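PDB 4TWB: ribose-phosphate pyrophosphokinase from Sulfolobus solfataricus, which makes phosphoribosyl diphosphate by transferring the pyrophosphoryl group of ATP to the 1-hydroxyl of ribose 5-phosphate, with magnesium as cofactor. Local coordinates for residues V53-Y58 against I85-A90; V122-H127 against V142-Q147; D217-G222 against I245-V250; G267-N272 against D282-I287. All coordinates share one frame; numbering follows the deposited sequence.

The four contacts cluster where the two PRTase-like halves of the subunit meet, their centres 9 to 15 Å apart, and they follow one another along the chain. Interactions 1 and 2 use neighbouring strands 81-86 and 120-124 of the seven-strand mixed sheet. Interactions 3 and 4 follow strands 211-216, 239-244 and 262-268 of the six-strand parallel sheet. Three bonds join the halves: T55 of interaction 1 to T270 of interaction 4, and H127 and V124 of interaction 2 to D217 and H246 of interaction 3. Within the second half, H246 also bonds to T270. The AMP contact at H127 and the ribose-5-phosphate loop at S220-G222 are thus linked through these bonds.

Interaction 1: residues V53-Y58 against I85-A90; sequences VQTTDY and IVPYLA
T56 and Y88 meet where two parallel strands run out, at the ends of a beta-alpha-beta crossover in which helix 60-76 links strand 49-53 to strand 81-86. Following Y88 outward, CB lies 3.6 Å from T55 OG1, CG is anti to the backbone N (chi1 174°), and the ring then runs beside D57: Y88 CD2 is 3.8 Å from D57 CA. Further along that edge, Y88 CE2 passes T56 O at 4.1 Å. The ring also meets that of H246, planes about 55° apart, and at the tip OH packs against L248 CD1. The tyrosine's backbone is pinned at both ends. Its N donates to T55 OG1, which also bonds to the carbonyl of T270, while Y88 O accepts two donors, T56 N at 3.1 Å and the T56 hydroxyl. That hydroxyl in turn takes the N-H of A90, with 2.8 Å between A90 N and T56 OG1, so it bridges Y88 O and A90 N. A valine at T56 would probably leave the A90 N-H without this acceptor and Y88 O with one donor fewer. P87 CD lies 3.8 Å from T55 CB. Back on the strands, Q54 N bonds to I85 O, and V53 CG2 touches I85 CD1 at 4.1 Å.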
loop_
_atom_site.group_PDB
_atom_site.type_symbol
_atom_site.label_atom_id
_atom_site.label_comp_id
_atom_site.label_asym_id
_atom_site.label_seq_id
_atom_site.Cartn_x
_atom_site.Cartn_y
_atom_site.Cartn_z
ATOM N N VAL A 53 12.878 -6.120 10.973
ATOM C CA VAL A 53 12.128 -7.245 10.452
ATOM C C VAL A 53 10.726 -6.819 10.012
ATOM O O VAL A 53 9.888 -6.483 10.845
ATOM C CB VAL A 53 12.002 -8.348 11.496
ATOM C CG1 VAL A 53 11.122 -9.479 10.957
ATOM C CG2 VAL A 53 13.383 -8.868 11.873
ATOM N N GLN A 54 10.498 -6.821 8.699
ATOM C CA GLN A 54 9.197 -6.514 8.104
ATOM C C GLN A 54 8.966 -7.437 6.930
ATOM O O GLN A 54 9.633 -7.311 5.912
ATOM C CB GLN A 54 9.146 -5.078 7.563
ATOM C CG GLN A 54 8.303 -4.122 8.369
ATOM C CD GLN A 54 6.837 -4.490 8.394
ATOM O OE1 GLN A 54 6.349 -5.052 9.366
ATOM N NE2 GLN A 54 6.128 -4.174 7.330
ATOM N N THR A 55 8.024 -8.359 7.047
ATOM C CA THR A 55 7.675 -9.160 5.890
ATOM C C THR A 55 6.582 -8.422 5.154
ATOM O O THR A 55 5.931 -7.564 5.729
ATOM C CB THR A 55 7.205 -10.569 6.268
ATOM O OG1 THR A 55 7.267 -11.410 5.112
ATOM C CG2 THR A 55 5.791 -10.543 6.781
ATOM N N THR A 56 6.387 -8.739 3.880
ATOM C CA THR A 56 5.398 -8.026 3.091
ATOM C C THR A 56 4.359 -8.951 2.472
ATOM O O THR A 56 3.901 -8.713 1.355
ATOM C CB THR A 56 6.049 -7.121 2.016
ATOM O OG1 THR A 56 6.754 -7.924 1.063
ATOM C CG2 THR A 56 7.015 -6.136 2.664
ATOM N N ASP A 57 3.979 -9.994 3.209
ATOM C CA ASP A 57 2.833 -10.825 2.832
ATOM C C ASP A 57 1.514 -10.033 2.886
ATOM O O ASP A 57 1.513 -8.850 3.220
ATOM C CB ASP A 57 2.747 -12.089 3.702
ATOM C CG ASP A 57 2.576 -11.787 5.177
ATOM O OD1 ASP A 57 2.048 -12.656 5.906
ATOM O OD2 ASP A 57 2.968 -10.692 5.617
ATOM N N TYR A 58 0.395 -10.683 2.570
ATOM C CA TYR A 58 -0.895 -9.987 2.548
ATOM C C TYR A 58 -1.238 -9.328 3.888
ATOM O O TYR A 58 -1.179 -9.975 4.932
ATOM C CB TYR A 58 -2.032 -10.926 2.128
ATOM C CG TYR A 58 -3.365 -10.214 1.987
ATOM C CD1 TYR A 58 -3.770 -9.678 0.765
ATOM C CD2 TYR A 58 -4.207 -10.058 3.082
ATOM C CE1 TYR A 58 -4.978 -9.026 0.639
ATOM C CE2 TYR A 58 -5.418 -9.397 2.971
ATOM C CZ TYR A 58 -5.803 -8.878 1.747
ATOM O OH TYR A 58 -7.014 -8.215 1.635
ATOM N N ILE A 85 15.253 -6.815 6.965
ATOM C CA ILE A 85 15.006 -8.234 6.785
ATOM C C ILE A 85 13.554 -8.387 6.373
ATOM O O ILE A 85 12.639 -8.261 7.189
ATOM C CB ILE A 85 15.278 -9.032 8.081
ATOM C CG1 ILE A 85 16.761 -8.969 8.455
ATOM C CG2 ILE A 85 14.824 -10.488 7.932
ATOM C CD1 ILE A 85 17.010 -9.324 9.911
ATOM N N VAL A 86 13.335 -8.610 5.091
ATOM C CA VAL A 86 11.985 -8.800 4.601
ATOM C C VAL A 86 11.871 -10.213 4.062
ATOM O O VAL A 86 12.312 -10.500 2.942
ATOM C CB VAL A 86 11.585 -7.669 3.601
ATOM C CG1 VAL A 86 12.791 -6.826 3.256
ATOM C CG2 VAL A 86 10.878 -8.199 2.354
ATOM N N PRO A 87 11.350 -11.122 4.902
ATOM C CA PRO A 87 11.270 -12.555 4.607
ATOM C C PRO A 87 10.585 -12.840 3.270
ATOM O O PRO A 87 11.167 -13.492 2.406
ATOM C CB PRO A 87 10.462 -13.111 5.787
ATOM C CG PRO A 87 10.799 -12.197 6.918
ATOM C CD PRO A 87 10.947 -10.824 6.287
ATOM N N TYR A 88 9.359 -12.372 3.100
ATOM C CA TYR A 88 8.720 -12.449 1.794
ATOM C C TYR A 88 8.656 -11.056 1.166
ATOM O O TYR A 88 7.987 -10.168 1.687
ATOM C CB TYR A 88 7.316 -13.051 1.891
ATOM C CG TYR A 88 6.566 -13.001 0.577
ATOM C CD1 TYR A 88 6.973 -13.772 -0.507
ATOM C CD2 TYR A 88 5.462 -12.169 0.411
ATOM C CE1 TYR A 88 6.295 -13.722 -1.720
ATOM C CE2 TYR A 88 4.780 -12.108 -0.799
ATOM C CZ TYR A 88 5.201 -12.889 -1.861
ATOM O OH TYR A 88 4.529 -12.833 -3.062
ATOM N N LEU A 89 9.360 -10.867 0.058
ATOM C CA LEU A 89 9.336 -9.604 -0.654
ATOM C C LEU A 89 8.221 -9.613 -1.703
ATOM O O LEU A 89 8.225 -10.438 -2.608
ATOM C CB LEU A 89 10.691 -9.353 -1.316
ATOM C CG LEU A 89 10.799 -8.046 -2.105
ATOM C CD1 LEU A 89 10.370 -6.868 -1.249
ATOM C CD2 LEU A 89 12.209 -7.846 -2.620
ATOM N N ALA A 90 7.266 -8.696 -1.583
ATOM C CA ALA A 90 6.123 -8.656 -2.503
ATOM C C ALA A 90 6.506 -8.097 -3.870
ATOM O O ALA A 90 7.532 -7.458 -4.021
ATOM C CB ALA A 90 4.960 -7.862 -1.898
#

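Interaction 2: residues V122-H127 against V142-Q147; sequences VVVEPH and VHPYHQ. With AMP (adenosine monophosphate), chain G.
E125 swings its carboxylate across the H143 and Y145 side chains, crossing each at about a right angle, just beyond the parallel pairing of strand 120-124 with edge strand 138-142. The carboxylate plane is turned 59° from the imidazole and 57° from the phenol ring. OE2 lies at the imidazole edge and accepts from H143 ND1; the modelled length of that bond is too short to be trusted at 2.80 Å resolution. Y145 OH stands 2.9 Å from E125 OE2 in a weak bond, with OE1 an alternative acceptor, and OE1 also pairs with R171. E125 CG rests on P144 CD, and the bend at chi2 (-59°) then turns CD, which carries the carboxylate, away from a straight chain. H143 CB covers the centre of the Y145 ring. Next to this polar group, on the strands, V142 N donates to V123 O and V142 O receives E125 N, while V124 CG1 touches P144 CG at 3.7 Å. The segment then leaves for the nucleotide pocket, where H127 NE2 comes within 3.0 Å of AMP O3P.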
loop_
_atom_site.group_PDB
_atom_site.type_symbol
_atom_site.label_atom_id
_atom_site.label_comp_id
_atom_site.label_asym_id
_atom_site.label_seq_id
_atom_site.Cartn_x
_atom_site.Cartn_y
_atom_site.Cartn_z
ATOM N N VAL A 122 17.836 -8.062 3.208
ATOM C CA VAL A 122 17.889 -9.509 3.413
ATOM C C VAL A 122 16.570 -10.150 3.007
ATOM O O VAL A 122 15.525 -9.827 3.570
ATOM C CB VAL A 122 18.142 -9.863 4.885
ATOM C CG1 VAL A 122 18.209 -11.354 5.037
ATOM C CG2 VAL A 122 19.416 -9.229 5.368
ATOM N N VAL A 123 16.612 -11.067 2.043
ATOM C CA VAL A 123 15.390 -11.689 1.526
ATOM C C VAL A 123 15.496 -13.211 1.513
ATOM O O VAL A 123 16.559 -13.768 1.233
ATOM C CB VAL A 123 15.098 -11.233 0.090
ATOM C CG1 VAL A 123 13.773 -11.766 -0.366
ATOM C CG2 VAL A 123 15.096 -9.715 0.013
ATOM N N VAL A 124 14.398 -13.890 1.818
ATOM C CA VAL A 124 14.372 -15.339 1.761
ATOM C C VAL A 124 13.735 -15.800 0.437
ATOM O O VAL A 124 12.666 -15.327 0.068
ATOM C CB VAL A 124 13.613 -15.916 2.959
ATOM C CG1 VAL A 124 13.612 -17.445 2.907
ATOM C CG2 VAL A 124 14.237 -15.437 4.244
ATOM N N GLU A 125 14.399 -16.715 -0.268
ATOM C CA GLU A 125 13.933 -17.208 -1.569
ATOM C C GLU A 125 13.228 -16.154 -2.407
ATOM O O GLU A 125 12.019 -16.239 -2.643
ATOM C CB GLU A 125 13.014 -18.439 -1.453
ATOM C CG GLU A 125 13.702 -19.742 -1.184
ATOM C CD GLU A 125 14.712 -20.112 -2.240
ATOM O OE1 GLU A 125 14.322 -20.573 -3.336
ATOM O OE2 GLU A 125 15.911 -19.965 -1.949
ATOM N N PRO A 126 13.985 -15.170 -2.880
ATOM C CA PRO A 126 13.463 -14.249 -3.892
ATOM C C PRO A 126 13.058 -15.063 -5.111
ATOM O O PRO A 126 13.818 -15.941 -5.497
ATOM C CB PRO A 126 14.686 -13.392 -4.235
ATOM C CG PRO A 126 15.867 -14.289 -3.865
ATOM C CD PRO A 126 15.404 -14.920 -2.588
ATOM N N HIS A 127 11.902 -14.786 -5.704
ATOM C CA HIS A 127 11.461 -15.520 -6.883
ATOM C C HIS A 127 12.532 -15.689 -7.976
ATOM O O HIS A 127 12.639 -16.746 -8.593
ATOM C CB HIS A 127 10.224 -14.871 -7.474
ATOM C CG HIS A 127 9.677 -15.585 -8.673
ATOM N ND1 HIS A 127 8.909 -16.725 -8.576
ATOM C CD2 HIS A 127 9.780 -15.310 -9.997
ATOM C CE1 HIS A 127 8.559 -17.120 -9.786
ATOM N NE2 HIS A 127 9.075 -16.281 -10.666
ATOM N N VAL A 142 18.809 -15.432 1.298
ATOM C CA VAL A 142 18.769 -16.559 2.222
ATOM C C VAL A 142 18.029 -17.713 1.578
ATOM O O VAL A 142 16.851 -17.578 1.249
ATOM C CB VAL A 142 18.046 -16.205 3.546
ATOM C CG1 VAL A 142 18.026 -17.419 4.470
ATOM C CG2 VAL A 142 18.703 -15.030 4.236
ATOM N N HIS A 143 18.717 -18.837 1.388
ATOM C CA HIS A 143 18.077 -20.053 0.886
ATOM C C HIS A 143 17.989 -21.055 2.020
ATOM O O HIS A 143 18.982 -21.668 2.380
ATOM C CB HIS A 143 18.895 -20.647 -0.259
ATOM C CG HIS A 143 19.142 -19.697 -1.394
ATOM N ND1 HIS A 143 18.185 -19.398 -2.339
ATOM C CD2 HIS A 143 20.243 -18.994 -1.743
ATOM C CE1 HIS A 143 18.679 -18.547 -3.219
ATOM N NE2 HIS A 143 19.931 -18.289 -2.883
ATOM N N PRO A 144 16.798 -21.231 2.593
ATOM C CA PRO A 144 16.686 -22.079 3.788
ATOM C C PRO A 144 16.651 -23.577 3.442
ATOM O O PRO A 144 15.861 -24.327 4.021
ATOM C CB PRO A 144 15.328 -21.665 4.370
ATOM C CG PRO A 144 14.582 -21.005 3.225
ATOM C CD PRO A 144 15.477 -20.905 2.033
ATOM N N TYR A 145 17.491 -23.997 2.501
ATOM C CA TYR A 145 17.445 -25.366 1.997
ATOM C C TYR A 145 17.730 -26.420 3.060
ATOM O O TYR A 145 17.019 -27.412 3.136
ATOM C CB TYR A 145 18.337 -25.535 0.767
ATOM C CG TYR A 145 17.948 -24.620 -0.387
ATOM C CD1 TYR A 145 16.688 -24.037 -0.445
ATOM C CD2 TYR A 145 18.833 -24.356 -1.424
ATOM C CE1 TYR A 145 16.323 -23.210 -1.490
ATOM C CE2 TYR A 145 18.474 -23.521 -2.478
ATOM C CZ TYR A 145 17.216 -22.958 -2.504
ATOM O OH TYR A 145 16.854 -22.135 -3.546
ATOM N N HIS A 146 18.734 -26.195 3.898
ATOM C CA HIS A 146 19.050 -27.176 4.936
ATOM C C HIS A 146 17.881 -27.421 5.878
ATOM O O HIS A 146 17.648 -28.559 6.295
ATOM C CB HIS A 146 20.319 -26.815 5.722
ATOM C CG HIS A 146 20.499 -27.607 6.986
ATOM N ND1 HIS A 146 21.229 -28.777 7.042
ATOM C CD2 HIS A 146 20.042 -27.392 8.244
ATOM C CE1 HIS A 146 21.214 -29.247 8.276
ATOM N NE2 HIS A 146 20.504 -28.423 9.027
ATOM N N GLN A 147 17.126 -26.381 6.207
ATOM C CA GLN A 147 16.030 -26.582 7.151
ATOM C C GLN A 147 14.879 -27.362 6.518
ATOM O O GLN A 147 14.182 -28.117 7.192
ATOM C CB GLN A 147 15.521 -25.259 7.692
ATOM C CG GLN A 147 16.515 -24.490 8.505
ATOM C CD GLN A 147 15.845 -23.401 9.312
ATOM O OE1 GLN A 147 16.055 -22.215 9.071
ATOM N NE2 GLN A 147 15.012 -23.800 10.263
HETATM P P AMP G . 5.881 -16.834 -12.790
HETATM O O1P AMP G . 6.705 -18.047 -13.159
HETATM O O2P AMP G . 4.678 -17.124 -11.916
HETATM O O3P AMP G . 6.709 -15.642 -12.363
HETATM O "O5'" AMP G . 5.247 -16.362 -14.193
HETATM C "C5'" AMP G . 5.388 -15.009 -14.621
HETATM C "C4'" AMP G . 4.016 -14.426 -14.937
HETATM O "O4'" AMP G . 3.253 -14.291 -13.728
HETATM C "C3'" AMP G . 4.136 -13.047 -15.575
HETATM O "O3'" AMP G . 3.550 -13.065 -16.884
HETATM C "C2'" AMP G . 3.409 -12.095 -14.631
HETATM O "O2'" AMP G . 2.571 -11.153 -15.324
HETATM C "C1'" AMP G . 2.618 -13.009 -13.694
HETATM N N9 AMP G . 2.539 -12.447 -12.312
HETATM C C8 AMP G . 3.259 -11.408 -11.820
HETATM N N7 AMP G . 2.935 -11.139 -10.527
HETATM C C5 AMP G . 1.966 -12.014 -10.178
HETATM C C6 AMP G . 1.162 -12.287 -8.962
HETATM N N6 AMP G . 1.346 -11.546 -7.842
HETATM N N1 AMP G . 0.253 -13.299 -9.003
HETATM C C2 AMP G . 0.072 -14.049 -10.114
HETATM N N3 AMP G . 0.760 -13.862 -11.261
HETATM C C4 AMP G . 1.700 -12.872 -11.355
#

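Interaction 3: residues D217-G222 against I245-V250; sequences DIISTG and IHLLLV. With SO4 (sulfate ion), chain H.
I219 fits its branches against two leucines that run alongside it and point the same way: I219 CB presses on L247 CD2 at 3.7 Å, and its CG2 meets L249 CD2 at 3.8 Å. I219 is thus flanked on one face of the pair by the CD2 methyls of L247 and L249. On the other face of this short parallel pair, I218 fills the hollow between H246 and L248. Its CG2, anti to the backbone N, touches L248 CD1 at 3.8 Å, and its CG1 comes up to the edge of the H246 ring near CD2. One face of that ring is covered by I245 CG2, over its centre. The imidazole nitrogens work elsewhere: ND1 bonds to T270 and NE2 to the carbonyls of V124 and E125, so the ring is fixed while it serves as a wall. Backbone bonds hold the strips together, H246 N to D217 O at 3.0 Å and I219 N to H246 O. Further on, V250 N bonds to S220 O. Past the pair the chain curls round a sulfate, probably from the crystallisation liquor, with S220 N 2.8 Å from its O3 and G222 N 3.1 Å from the same oxygen; T221 N bonds to O4. The backbone angles of G222 call for glycine. S220, T221 and G222 bind ribose 5-phosphate, and the cupped anion before helix 223-233 is consistent with the 5-phosphate site of the PRTase fold's PRPP loop.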
loop_
_atom_site.group_PDB
_atom_site.type_symbol
_atom_site.label_atom_id
_atom_site.label_comp_id
_atom_site.label_asym_id
_atom_site.label_seq_id
_atom_site.Cartn_x
_atom_site.Cartn_y
_atom_site.Cartn_z
ATOM N N ASP A 217 9.255 -22.400 -4.973
ATOM C CA ASP A 217 9.507 -21.225 -4.147
ATOM C C ASP A 217 8.205 -20.691 -3.561
ATOM O O ASP A 217 8.121 -20.410 -2.367
ATOM C CB ASP A 217 10.271 -20.135 -4.911
ATOM C CG ASP A 217 9.453 -19.496 -6.024
ATOM O OD1 ASP A 217 8.726 -20.244 -6.722
ATOM O OD2 ASP A 217 9.560 -18.250 -6.204
ATOM N N ILE A 218 7.184 -20.584 -4.402
ATOM C CA ILE A 218 5.902 -20.033 -3.982
ATOM C C ILE A 218 4.733 -20.951 -4.348
ATOM O O ILE A 218 4.737 -21.594 -5.396
ATOM C CB ILE A 218 5.659 -18.669 -4.656
ATOM C CG1 ILE A 218 6.779 -17.690 -4.312
ATOM C CG2 ILE A 218 4.297 -18.102 -4.265
ATOM C CD1 ILE A 218 6.746 -16.460 -5.145
ATOM N N ILE A 219 3.729 -21.013 -3.486
ATOM C CA ILE A 219 2.476 -21.665 -3.849
ATOM C C ILE A 219 1.302 -20.712 -3.595
ATOM O O ILE A 219 0.983 -20.384 -2.447
ATOM C CB ILE A 219 2.284 -22.999 -3.102
ATOM C CG1 ILE A 219 3.308 -24.026 -3.584
ATOM C CG2 ILE A 219 0.897 -23.549 -3.337
ATOM C CD1 ILE A 219 3.265 -25.322 -2.808
ATOM N N SER A 220 0.682 -20.248 -4.678
ATOM C CA SER A 220 -0.428 -19.297 -4.598
ATOM C C SER A 220 -1.766 -19.986 -4.790
ATOM O O SER A 220 -2.455 -20.305 -3.825
ATOM C CB SER A 220 -0.288 -18.201 -5.654
ATOM O OG SER A 220 0.658 -17.228 -5.265
ATOM N N THR A 221 -2.134 -20.188 -6.048
ATOM C CA THR A 221 -3.369 -20.869 -6.386
ATOM C C THR A 221 -3.169 -22.364 -6.168
ATOM O O THR A 221 -4.069 -23.067 -5.703
ATOM C CB THR A 221 -3.775 -20.612 -7.852
ATOM O OG1 THR A 221 -2.817 -21.207 -8.734
ATOM C CG2 THR A 221 -3.846 -19.131 -8.143
ATOM N N GLY A 222 -1.967 -22.832 -6.493
ATOM C CA GLY A 222 -1.616 -24.229 -6.347
ATOM C C GLY A 222 -1.739 -24.970 -7.666
ATOM O O GLY A 222 -1.712 -26.193 -7.708
ATOM N N ILE A 245 8.744 -22.405 0.146
ATOM C CA ILE A 245 9.199 -21.430 1.129
ATOM C C ILE A 245 8.053 -20.451 1.491
ATOM O O ILE A 245 7.740 -20.240 2.670
ATOM C CB ILE A 245 10.460 -20.673 0.641
ATOM C CG1 ILE A 245 11.662 -21.615 0.574
ATOM C CG2 ILE A 245 10.771 -19.503 1.550
ATOM C CD1 ILE A 245 11.703 -22.519 -0.665
ATOM N N HIS A 246 7.413 -19.890 0.467
ATOM C CA HIS A 246 6.316 -18.952 0.651
ATOM C C HIS A 246 4.973 -19.586 0.332
ATOM O O HIS A 246 4.640 -19.799 -0.834
ATOM C CB HIS A 246 6.528 -17.713 -0.224
ATOM C CG HIS A 246 7.898 -17.127 -0.108
ATOM N ND1 HIS A 246 8.364 -16.554 1.056
ATOM C CD2 HIS A 246 8.909 -17.042 -1.005
ATOM C CE1 HIS A 246 9.602 -16.133 0.867
ATOM N NE2 HIS A 246 9.958 -16.422 -0.375
ATOM N N LEU A 247 4.194 -19.887 1.367
ATOM C CA LEU A 247 2.872 -20.481 1.170
ATOM C C LEU A 247 1.753 -19.444 1.180
ATOM O O LEU A 247 1.071 -19.280 2.194
ATOM C CB LEU A 247 2.595 -21.527 2.243
ATOM C CG LEU A 247 2.987 -22.976 1.980
ATOM C CD1 LEU A 247 2.414 -23.874 3.058
ATOM C CD2 LEU A 247 2.490 -23.406 0.614
ATOM N N LEU A 248 1.561 -18.749 0.060
ATOM C CA LEU A 248 0.492 -17.748 -0.060
ATOM C C LEU A 248 -0.792 -18.403 -0.548
ATOM O O LEU A 248 -1.251 -18.119 -1.655
ATOM C CB LEU A 248 0.870 -16.663 -1.077
ATOM C CG LEU A 248 2.298 -16.124 -1.139
ATOM C CD1 LEU A 248 2.503 -15.362 -2.431
ATOM C CD2 LEU A 248 2.580 -15.245 0.064
ATOM N N LEU A 249 -1.378 -19.279 0.256
ATOM C CA LEU A 249 -2.486 -20.084 -0.234
ATOM C C LEU A 249 -3.714 -19.231 -0.508
ATOM O O LEU A 249 -4.271 -18.611 0.396
ATOM C CB LEU A 249 -2.794 -21.212 0.741
ATOM C CG LEU A 249 -1.651 -22.217 0.870
ATOM C CD1 LEU A 249 -1.911 -23.169 2.032
ATOM C CD2 LEU A 249 -1.456 -22.974 -0.432
ATOM N N VAL A 250 -4.136 -19.227 -1.766
ATOM C CA VAL A 250 -5.141 -18.295 -2.243
ATOM C C VAL A 250 -6.489 -18.932 -2.550
ATOM O O VAL A 250 -6.631 -19.665 -3.529
ATOM C CB VAL A 250 -4.621 -17.535 -3.483
ATOM C CG1 VAL A 250 -5.768 -17.075 -4.356
ATOM C CG2 VAL A 250 -3.772 -16.359 -3.046
HETATM S S SO4 H . 0.718 -20.784 -8.571
HETATM O O1 SO4 H . 0.143 -21.697 -9.551
HETATM O O2 SO4 H . 2.093 -20.465 -8.948
HETATM O O3 SO4 H . 0.708 -21.426 -7.256
HETATM O O4 SO4 H . -0.085 -19.552 -8.540
#

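Interaction 4: residues G267-N272 against D282-I287; sequences GTNTIN and DVSQSI
D282 OD1 is gripped from both segments: N269 ND2 donates weakly to it at 3.2 Å, and S284 supplies its backbone N at 2.9 Å from D282 OD1, closing an Asx turn. The S284 hydroxyl also donates to this oxygen, though the modelled length is too short to be relied on. S284 N comes from above the carboxylate plane, and the N269 amide is turned 66° against that plane. The same amide works at its other end as well, for its OD1 takes the V283 N-H, with V283 N and N269 OD1 3.0 Å apart and an angle of 163° at the hydrogen. Chi1 of 63° sets N269 CG between its backbone N and carbonyl carbon, where CG is 3.6 Å from D282 CA. A leucine at N269 would probably leave V283 N-H without that acceptor and D282 OD1 with one donor fewer. V283 adds the apolar part: CG1 packs on T268 CB at 3.6 Å, the two side chains crossing at about a right angle, and V283 CG2 lies 4.1 Å from T270 CG2. T268 OG1 accepts from T270 N in an ST turn and also bonds to I245 O, while T270 OG1 bonds to H246. The contact joins the end of strand 262-268 to the start of helix 284-289, whose N-cap is V283; helix 12-20 lays I12 on N269, and strand 120-124 brings V124 against T270 and I287.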
loop_
_atom_site.group_PDB
_atom_site.type_symbol
_atom_site.label_atom_id
_atom_site.label_comp_id
_atom_site.label_asym_id
_atom_site.label_seq_id
_atom_site.Cartn_x
_atom_site.Cartn_y
_atom_site.Cartn_z
ATOM N N GLY A 267 5.540 -25.470 4.650
ATOM C CA GLY A 267 5.891 -24.092 4.369
ATOM C C GLY A 267 6.759 -23.502 5.465
ATOM O O GLY A 267 7.221 -24.215 6.361
ATOM N N THR A 268 6.976 -22.193 5.392
ATOM C CA THR A 268 7.781 -21.493 6.382
ATOM C C THR A 268 7.085 -20.223 6.853
ATOM O O THR A 268 6.059 -19.804 6.286
ATOM C CB THR A 268 9.161 -21.080 5.825
ATOM O OG1 THR A 268 9.069 -19.797 5.205
ATOM C CG2 THR A 268 9.653 -22.073 4.815
ATOM N N ASN A 269 7.673 -19.594 7.866
ATOM C CA ASN A 269 7.107 -18.402 8.452
ATOM C C ASN A 269 7.592 -17.097 7.819
ATOM O O ASN A 269 7.731 -16.075 8.496
ATOM C CB ASN A 269 7.305 -18.399 9.974
ATOM C CG ASN A 269 8.773 -18.366 10.385
ATOM O OD1 ASN A 269 9.661 -18.671 9.593
ATOM N ND2 ASN A 269 9.027 -17.989 11.638
ATOM N N THR A 270 7.847 -17.121 6.516
ATOM C CA THR A 270 8.017 -15.866 5.794
ATOM C C THR A 270 6.619 -15.297 5.598
ATOM O O THR A 270 6.453 -14.117 5.347
ATOM C CB THR A 270 8.672 -16.060 4.423
ATOM O OG1 THR A 270 7.866 -16.934 3.631
ATOM C CG2 THR A 270 10.070 -16.646 4.566
ATOM N N ILE A 271 5.620 -16.165 5.728
ATOM C CA ILE A 271 4.213 -15.817 5.561
ATOM C C ILE A 271 3.456 -16.176 6.843
ATOM O O ILE A 271 3.974 -16.921 7.682
ATOM C CB ILE A 271 3.600 -16.634 4.397
ATOM C CG1 ILE A 271 4.380 -16.388 3.116
ATOM C CG2 ILE A 271 2.151 -16.287 4.182
ATOM C CD1 ILE A 271 4.630 -14.958 2.856
ATOM N N ASN A 272 2.237 -15.656 6.994
ATOM C CA ASN A 272 1.354 -16.059 8.084
ATOM C C ASN A 272 0.402 -17.198 7.652
ATOM O O ASN A 272 -0.138 -17.142 6.547
ATOM C CB ASN A 272 0.563 -14.840 8.539
ATOM C CG ASN A 272 -0.205 -15.088 9.819
ATOM O OD1 ASN A 272 0.132 -15.985 10.602
ATOM N ND2 ASN A 272 -1.245 -14.287 10.047
ATOM N N ASP A 282 10.245 -22.554 10.979
ATOM C CA ASP A 282 10.710 -21.224 11.377
ATOM C C ASP A 282 12.117 -21.030 10.805
ATOM O O ASP A 282 13.073 -21.659 11.248
ATOM C CB ASP A 282 10.692 -21.088 12.909
ATOM C CG ASP A 282 11.438 -19.867 13.412
ATOM O OD1 ASP A 282 11.864 -19.029 12.582
ATOM O OD2 ASP A 282 11.594 -19.757 14.654
ATOM N N VAL A 283 12.227 -20.166 9.808
ATOM C CA VAL A 283 13.464 -20.003 9.064
ATOM C C VAL A 283 14.390 -18.951 9.662
ATOM O O VAL A 283 15.352 -18.530 9.006
ATOM C CB VAL A 283 13.187 -19.601 7.600
ATOM C CG1 VAL A 283 12.573 -20.767 6.842
ATOM C CG2 VAL A 283 12.284 -18.354 7.543
ATOM N N SER A 284 14.107 -18.524 10.895
ATOM C CA SER A 284 14.970 -17.553 11.571
ATOM C C SER A 284 16.418 -18.050 11.641
ATOM O O SER A 284 17.362 -17.296 11.417
ATOM C CB SER A 284 14.454 -17.274 12.976
ATOM O OG SER A 284 13.086 -16.957 12.941
ATOM N N GLN A 285 16.583 -19.329 11.963
ATOM C CA GLN A 285 17.913 -19.927 12.031
ATOM C C GLN A 285 18.702 -19.757 10.716
ATOM O O GLN A 285 19.895 -19.441 10.732
ATOM C CB GLN A 285 17.809 -21.404 12.433
ATOM C CG GLN A 285 19.121 -22.006 12.917
ATOM C CD GLN A 285 19.782 -21.185 14.026
ATOM O OE1 GLN A 285 19.317 -21.175 15.175
ATOM N NE2 GLN A 285 20.889 -20.509 13.686
ATOM N N SER A 286 18.034 -19.956 9.582
ATOM C CA SER A 286 18.656 -19.756 8.276
ATOM C C SER A 286 18.961 -18.284 7.998
ATOM O O SER A 286 19.976 -17.954 7.371
ATOM C CB SER A 286 17.777 -20.324 7.161
ATOM O OG SER A 286 17.734 -21.746 7.198
ATOM N N ILE A 287 18.079 -17.393 8.453
ATOM C CA ILE A 287 18.295 -15.958 8.272
ATOM C C ILE A 287 19.499 -15.506 9.100
ATOM O O ILE A 287 20.313 -14.716 8.627
ATOM C CB ILE A 287 17.038 -15.127 8.635
ATOM C CG1 ILE A 287 15.963 -15.276 7.560
ATOM C CG2 ILE A 287 17.375 -13.665 8.757
ATOM C CD1 ILE A 287 14.557 -14.954 8.070
#